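Local coordinates for putative baseplate protein (Unidentified phage, PDB 2FSD), which probably recognises receptors on the surface of Lactococcus lactis cells, as the head domain of a lactococcal phage receptor-binding protein, at residues I111-P115 with S116-V120; N122-N125 with T126-G130. One frame throughout, in Å; residues are numbered along the deposited sequence.

Contact 1 of 2, residues I111-P115 with S116-V120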
ATOM      1  N   ILE A 111       0.172   3.586   5.114  1.00 19.82           N
ATOM      2  CA  ILE A 111       0.624   2.530   6.025  1.00 19.83           C
ATOM      3  C   ILE A 111       2.141   2.548   6.168  1.00 19.65           C
ATOM      4  O   ILE A 111       2.869   2.370   5.198  1.00 19.72           O
ATOM      5  CB  ILE A 111       0.202   1.131   5.541  1.00 19.52           C
ATOM      6  CG1 ILE A 111      -1.319   1.066   5.327  1.00 19.68           C
ATOM      7  CG2 ILE A 111       0.669   0.062   6.539  1.00 19.58           C
ATOM      8  CD1 ILE A 111      -2.170   1.151   6.619  1.00 18.89           C
ATOM      9  N   ASN A 112       2.605   2.759   7.391  1.00 19.88           N
ATOM     10  CA  ASN A 112       4.040   2.804   7.704  1.00 19.85           C
ATOM     11  C   ASN A 112       4.532   1.439   8.242  1.00 19.47           C
ATOM     12  O   ASN A 112       4.093   0.976   9.298  1.00 18.01           O
ATOM     13  CB  ASN A 112       4.280   3.933   8.725  1.00 20.17           C
ATOM     14  CG  ASN A 112       5.743   4.248   8.929  1.00 19.91           C
ATOM     15  OD1 ASN A 112       6.560   3.364   9.208  1.00 20.21           O
ATOM     16  ND2 ASN A 112       6.084   5.522   8.794  1.00 22.06           N
ATOM     17  N   MET A 113       5.425   0.800   7.481  1.00 19.71           N
ATOM     18  CA  MET A 113       6.006  -0.495   7.846  1.00 20.07           C
ATOM     19  C   MET A 113       7.483  -0.300   8.197  1.00 20.40           C
ATOM     20  O   MET A 113       8.197   0.408   7.495  1.00 21.35           O
ATOM     21  CB  MET A 113       5.850  -1.497   6.695  1.00 19.90           C
ATOM     22  CG  MET A 113       6.622  -2.798   6.864  1.00 19.79           C
ATOM     23  SD  MET A 113       6.049  -3.877   8.206  1.00 20.01           S
ATOM     24  CE  MET A 113       7.377  -5.081   8.226  1.00 20.39           C
ATOM     25  N   SER A 114       7.917  -0.913   9.300  1.00 20.31           N
ATOM     26  CA  SER A 114       9.315  -0.879   9.739  1.00 19.78           C
ATOM     27  C   SER A 114       9.576  -2.006  10.739  1.00 19.61           C
ATOM     28  O   SER A 114       8.645  -2.746  11.101  1.00 19.59           O
ATOM     29  CB  SER A 114       9.655   0.480  10.356  1.00 19.98           C
ATOM     30  OG  SER A 114       8.844   0.763  11.479  1.00 20.35           O
ATOM     31  N   PRO A 115      10.851  -2.197  11.134  1.00 19.27           N
ATOM     32  CA  PRO A 115      11.138  -2.977  12.343  1.00 18.95           C
ATOM     33  C   PRO A 115      10.291  -2.561  13.552  1.00 18.37           C
ATOM     34  O   PRO A 115       9.973  -3.395  14.384  1.00 17.88           O
ATOM     35  CB  PRO A 115      12.623  -2.687  12.588  1.00 18.74           C
ATOM     36  CG  PRO A 115      13.173  -2.489  11.218  1.00 18.72           C
ATOM     37  CD  PRO A 115      12.092  -1.767  10.455  1.00 19.31           C
ATOM     38  N   SER A 116       9.911  -1.285  13.619  1.00 18.77           N
ATOM     39  CA  SER A 116       9.172  -0.740  14.763  1.00 19.04           C
ATOM     40  C   SER A 116       7.696  -1.092  14.807  1.00 18.85           C
ATOM     41  O   SER A 116       7.035  -0.835  15.817  1.00 19.01           O
ATOM     42  CB  SER A 116       9.313   0.773  14.798  1.00 19.18           C
ATOM     43  OG  SER A 116      10.680   1.115  14.794  1.00 21.36           O
ATOM     44  N   GLY A 117       7.179  -1.660  13.718  1.00 18.89           N
ATOM     45  CA  GLY A 117       5.805  -2.125  13.664  1.00 18.73           C
ATOM     46  C   GLY A 117       5.023  -1.530  12.517  1.00 18.69           C
ATOM     47  O   GLY A 117       5.574  -1.271  11.442  1.00 19.06           O
ATOM     48  N   ILE A 118       3.725  -1.358  12.753  1.00 18.24           N
ATOM     49  CA  ILE A 118       2.797  -0.742  11.816  1.00 18.37           C
ATOM     50  C   ILE A 118       2.307   0.556  12.441  1.00 18.37           C
ATOM     51  O   ILE A 118       2.016   0.613  13.628  1.00 18.36           O
ATOM     52  CB  ILE A 118       1.571  -1.670  11.507  1.00 18.30           C
ATOM     53  CG1 ILE A 118       2.015  -2.981  10.826  1.00 16.71           C
ATOM     54  CG2 ILE A 118       0.512  -0.938  10.646  1.00 18.05           C
ATOM     55  CD1 ILE A 118       2.515  -2.823   9.415  1.00 15.92           C
ATOM     56  N   ALA A 119       2.257   1.604  11.636  1.00 18.67           N
ATOM     57  CA  ALA A 119       1.740   2.898  12.059  1.00 19.22           C
ATOM     58  C   ALA A 119       0.961   3.493  10.885  1.00 19.49           C
ATOM     59  O   ALA A 119       1.164   3.102   9.731  1.00 19.69           O
ATOM     60  CB  ALA A 119       2.880   3.814  12.497  1.00 19.37           C
ATOM     61  N   VAL A 120       0.054   4.415  11.171  1.00 20.06           N
ATOM     62  CA  VAL A 120      -0.837   4.913  10.126  1.00 20.04           C
ATOM     63  C   VAL A 120      -0.726   6.432   9.947  1.00 20.16           C
ATOM     64  O   VAL A 120      -0.679   7.175  10.914  1.00 20.00           O
ATOM     65  CB  VAL A 120      -2.301   4.395  10.341  1.00 20.05           C
ATOM     66  CG1 VAL A 120      -2.894   4.881  11.662  1.00 19.54           C
ATOM     67  CG2 VAL A 120      -3.185   4.760   9.158  1.00 20.64           C
TER
HETATM   68  O   HOH W   1      11.670   2.492  12.538  1.00 29.37           O

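Contact 2 of 2, residues N122-N125 with T126-G130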
ATOM      1  N   ASN A 122      -1.901  10.111   7.581  1.00 20.64           N
ATOM      2  CA  ASN A 122      -3.019  10.779   6.927  1.00 21.33           C
ATOM      3  C   ASN A 122      -2.561  11.686   5.779  1.00 21.88           C
ATOM      4  O   ASN A 122      -2.082  12.806   6.027  1.00 21.39           O
ATOM      5  CB  ASN A 122      -3.812  11.615   7.929  1.00 21.20           C
ATOM      6  CG  ASN A 122      -5.034  12.229   7.316  1.00 20.53           C
ATOM      7  OD1 ASN A 122      -5.297  12.046   6.128  1.00 18.71           O
ATOM      8  ND2 ASN A 122      -5.798  12.965   8.117  1.00 21.09           N
ATOM      9  N   PRO A 123      -2.732  11.215   4.522  1.00 22.41           N
ATOM     10  CA  PRO A 123      -2.325  11.979   3.349  1.00 23.03           C
ATOM     11  C   PRO A 123      -3.387  12.987   2.897  1.00 23.70           C
ATOM     12  O   PRO A 123      -3.183  13.692   1.908  1.00 24.31           O
ATOM     13  CB  PRO A 123      -2.121  10.895   2.293  1.00 22.76           C
ATOM     14  CG  PRO A 123      -3.114   9.862   2.637  1.00 22.64           C
ATOM     15  CD  PRO A 123      -3.333   9.925   4.138  1.00 22.47           C
ATOM     16  N   ASN A 124      -4.488  13.057   3.638  1.00 24.11           N
ATOM     17  CA  ASN A 124      -5.591  13.962   3.360  1.00 24.45           C
ATOM     18  C   ASN A 124      -5.402  15.274   4.103  1.00 24.69           C
ATOM     19  O   ASN A 124      -4.720  15.312   5.117  1.00 24.50           O
ATOM     20  CB  ASN A 124      -6.904  13.300   3.791  1.00 24.33           C
ATOM     21  CG  ASN A 124      -7.117  11.970   3.114  1.00 25.76           C
ATOM     22  OD1 ASN A 124      -7.124  11.893   1.881  1.00 27.26           O
ATOM     23  ND2 ASN A 124      -7.267  10.904   3.903  1.00 26.54           N
ATOM     24  N   ASN A 125      -6.026  16.342   3.607  1.00 25.05           N
ATOM     25  CA  ASN A 125      -5.875  17.670   4.209  1.00 25.11           C
ATOM     26  C   ASN A 125      -6.829  17.953   5.390  1.00 25.18           C
ATOM     27  O   ASN A 125      -6.773  19.025   5.991  1.00 25.03           O
ATOM     28  CB  ASN A 125      -5.962  18.767   3.125  1.00 25.19           C
ATOM     29  CG  ASN A 125      -7.379  18.997   2.593  1.00 25.62           C
ATOM     30  OD1 ASN A 125      -8.355  18.400   3.049  1.00 27.18           O
ATOM     31  ND2 ASN A 125      -7.489  19.895   1.628  1.00 26.00           N
ATOM     32  N   THR A 126      -7.699  16.993   5.707  1.00 25.36           N
ATOM     33  CA  THR A 126      -8.526  17.034   6.926  1.00 25.10           C
ATOM     34  C   THR A 126      -8.113  15.890   7.846  1.00 24.71           C
ATOM     35  O   THR A 126      -7.505  14.910   7.397  1.00 24.87           O
ATOM     36  CB  THR A 126     -10.033  16.884   6.640  1.00 25.35           C
ATOM     37  OG1 THR A 126     -10.756  16.997   7.870  1.00 28.41           O
ATOM     38  CG2 THR A 126     -10.371  15.515   6.056  1.00 25.96           C
ATOM     39  N   SER A 127      -8.445  16.016   9.128  1.00 24.00           N
ATOM     40  CA  SER A 127      -8.117  14.986  10.115  1.00 23.62           C
ATOM     41  C   SER A 127      -8.964  13.738   9.871  1.00 22.74           C
ATOM     42  O   SER A 127     -10.138  13.838   9.539  1.00 23.11           O
ATOM     43  CB  SER A 127      -8.333  15.502  11.545  1.00 23.47           C
ATOM     44  OG  SER A 127      -8.081  14.473  12.500  1.00 24.80           O
ATOM     45  N   MET A 128      -8.365  12.568  10.030  1.00 22.12           N
ATOM     46  CA  MET A 128      -9.097  11.305   9.882  1.00 21.87           C
ATOM     47  C   MET A 128      -9.507  10.800  11.241  1.00 21.16           C
ATOM     48  O   MET A 128      -8.676  10.375  12.028  1.00 21.31           O
ATOM     49  CB  MET A 128      -8.241  10.286   9.138  1.00 21.77           C
ATOM     50  CG  MET A 128      -8.070  10.649   7.680  1.00 21.90           C
ATOM     51  SD  MET A 128      -9.588  10.506   6.745  1.00 24.10           S
ATOM     52  CE  MET A 128     -10.122  12.194   6.499  1.00 22.94           C
ATOM     53  N   ASN A 129     -10.798  10.870  11.518  1.00 21.27           N
ATOM     54  CA  ASN A 129     -11.322  10.694  12.875  1.00 21.35           C
ATOM     55  C   ASN A 129     -12.319   9.538  12.916  1.00 21.27           C
ATOM     56  O   ASN A 129     -13.137   9.406  12.030  1.00 21.56           O
ATOM     57  CB  ASN A 129     -12.072  11.960  13.341  1.00 21.13           C
ATOM     58  CG  ASN A 129     -11.221  13.223  13.336  1.00 20.13           C
ATOM     59  OD1 ASN A 129     -11.752  14.306  13.125  1.00 21.25           O
ATOM     60  ND2 ASN A 129      -9.929  13.106  13.597  1.00 18.60           N
ATOM     61  N   GLY A 130     -12.291   8.740  13.976  1.00 21.24           N
ATOM     62  CA  GLY A 130     -13.259   7.655  14.131  1.00 21.07           C
ATOM     63  C   GLY A 130     -13.136   6.602  13.043  1.00 21.11           C
ATOM     64  O   GLY A 130     -14.120   5.950  12.685  1.00 21.44           O
TER

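Contact 1 of 2, residues I111-P115 with S116-V120
Met113 and Ile118 face each other as a non-hydrogen-bonded pair and carry the tight half of this hairpin. Ile118 has CG1 beside its own backbone N (chi1 -63°), and from there CD1 reaches the Met113 sulfur, with SD to CD1 at 3.9 Å; the two side chains cross obliquely. A diagonal contact follows on the same face, where Ile111 CG2 lies 4.2 Å from Ile118 CG2. Ile111, Met113, Ile118 and Val120 are all buried, and Phe135 of strand 132-140 packs against both isoleucines.

The other face, with Asn112, Ser114 and Ala119, is looser and partly exposed. Here Asn112 and Ala119 meet side chain to side chain through their two CB atoms at 4.0 Å, while their backbones are bonded both ways: Asn112 N to Ala119 O at 2.8 Å, and Ala119 N to Asn112 O at 3.0 Å. Toward the solvent end, Ser114 to Gly117 form a type I turn. Its Gly117 N bond to Ser114 O is 3.2 Å long and comes from above the carbonyl plane, 68° out of it. The backbone angles of Gly117 (phi 125°) would press a CB against the carbonyl oxygen of Ser116, which by itself calls for glycine. Ser116 OG holds a water at 2.8 Å, which reaches Ser114 OG weakly.

The chemistry thus divides by face: apolar contacts anchor the hairpin in the barrel interior, while hydroxyls and water finish its exposed turn.

Contact 2 of 2, residues N122-N125 with T126-G130
The side-chain amide of Asn122 has Met128 over one face and Thr126 at its nitrogen end. With chi1 at -175° this amide extends from the backbone toward the returning chain. Met128 CG lies over the face, 3.4 Å from Asn122 CG, and the two side chains cross at about a right angle. At the nitrogen end, Asn122 ND2 donates to Thr126 O at 2.7 Å with an N-H...O angle of 147°, the acceptor lying slightly out of the amide plane. The oxygen end is approached from both sides of that plane. Asn124 N reaches Asn122 OD1 at 2.8 Å from the side opposite Met128, 41° out of the carbonyl plane, and this closes an Asx turn. Asn124 ND2 comes to the same oxygen from the Met128 side, by a weak bond of 3.2 Å.

The second amide, that of Asn124, is steeply inclined to the first. Near its nitrogen, Asn122 OD1 stands on one side of the plane and the Met128 sulfur on the other, with Asn124 ND2 to Met128 SD at 3.7 Å.

Partners beyond the loop add to the bonding: Asn122 ND2 also donates to Val72 O, and Asn124 ND2 bonds weakly to Leu108 O. The backbone of Met128 is itself hydrogen-bonded to Val72.

Asn122 is buried, and its amide is satisfied at both ends: the nitrogen grips two carbonyls, and the oxygen takes a firm and a weak N-H. Those bonds should fix the flip of the amide, so that one polar side chain organises a loop without regular structure while a methionine closes over its face.

Following the chain from its N terminus, strand 105-114 enters contact 1, where a tight turn closes the hairpin and strand 117-121 runs back antiparallel. The chain then leaves the sheet directly into contact 2, which closes a second local loop before strand 132-140 begins. The two are in series, neither nested nor crossed, with centres about 18 Å apart and no touch between their segments beyond the sequence junction. Contact 1 lies within the barrel wall, its strands flanked by 94-102 and 77-82. Contact 2 sits farther from the chain centre, ties the loop to the segment near Val72 and rests on strand 105-114, where side chains meet Ser107 and Leu108.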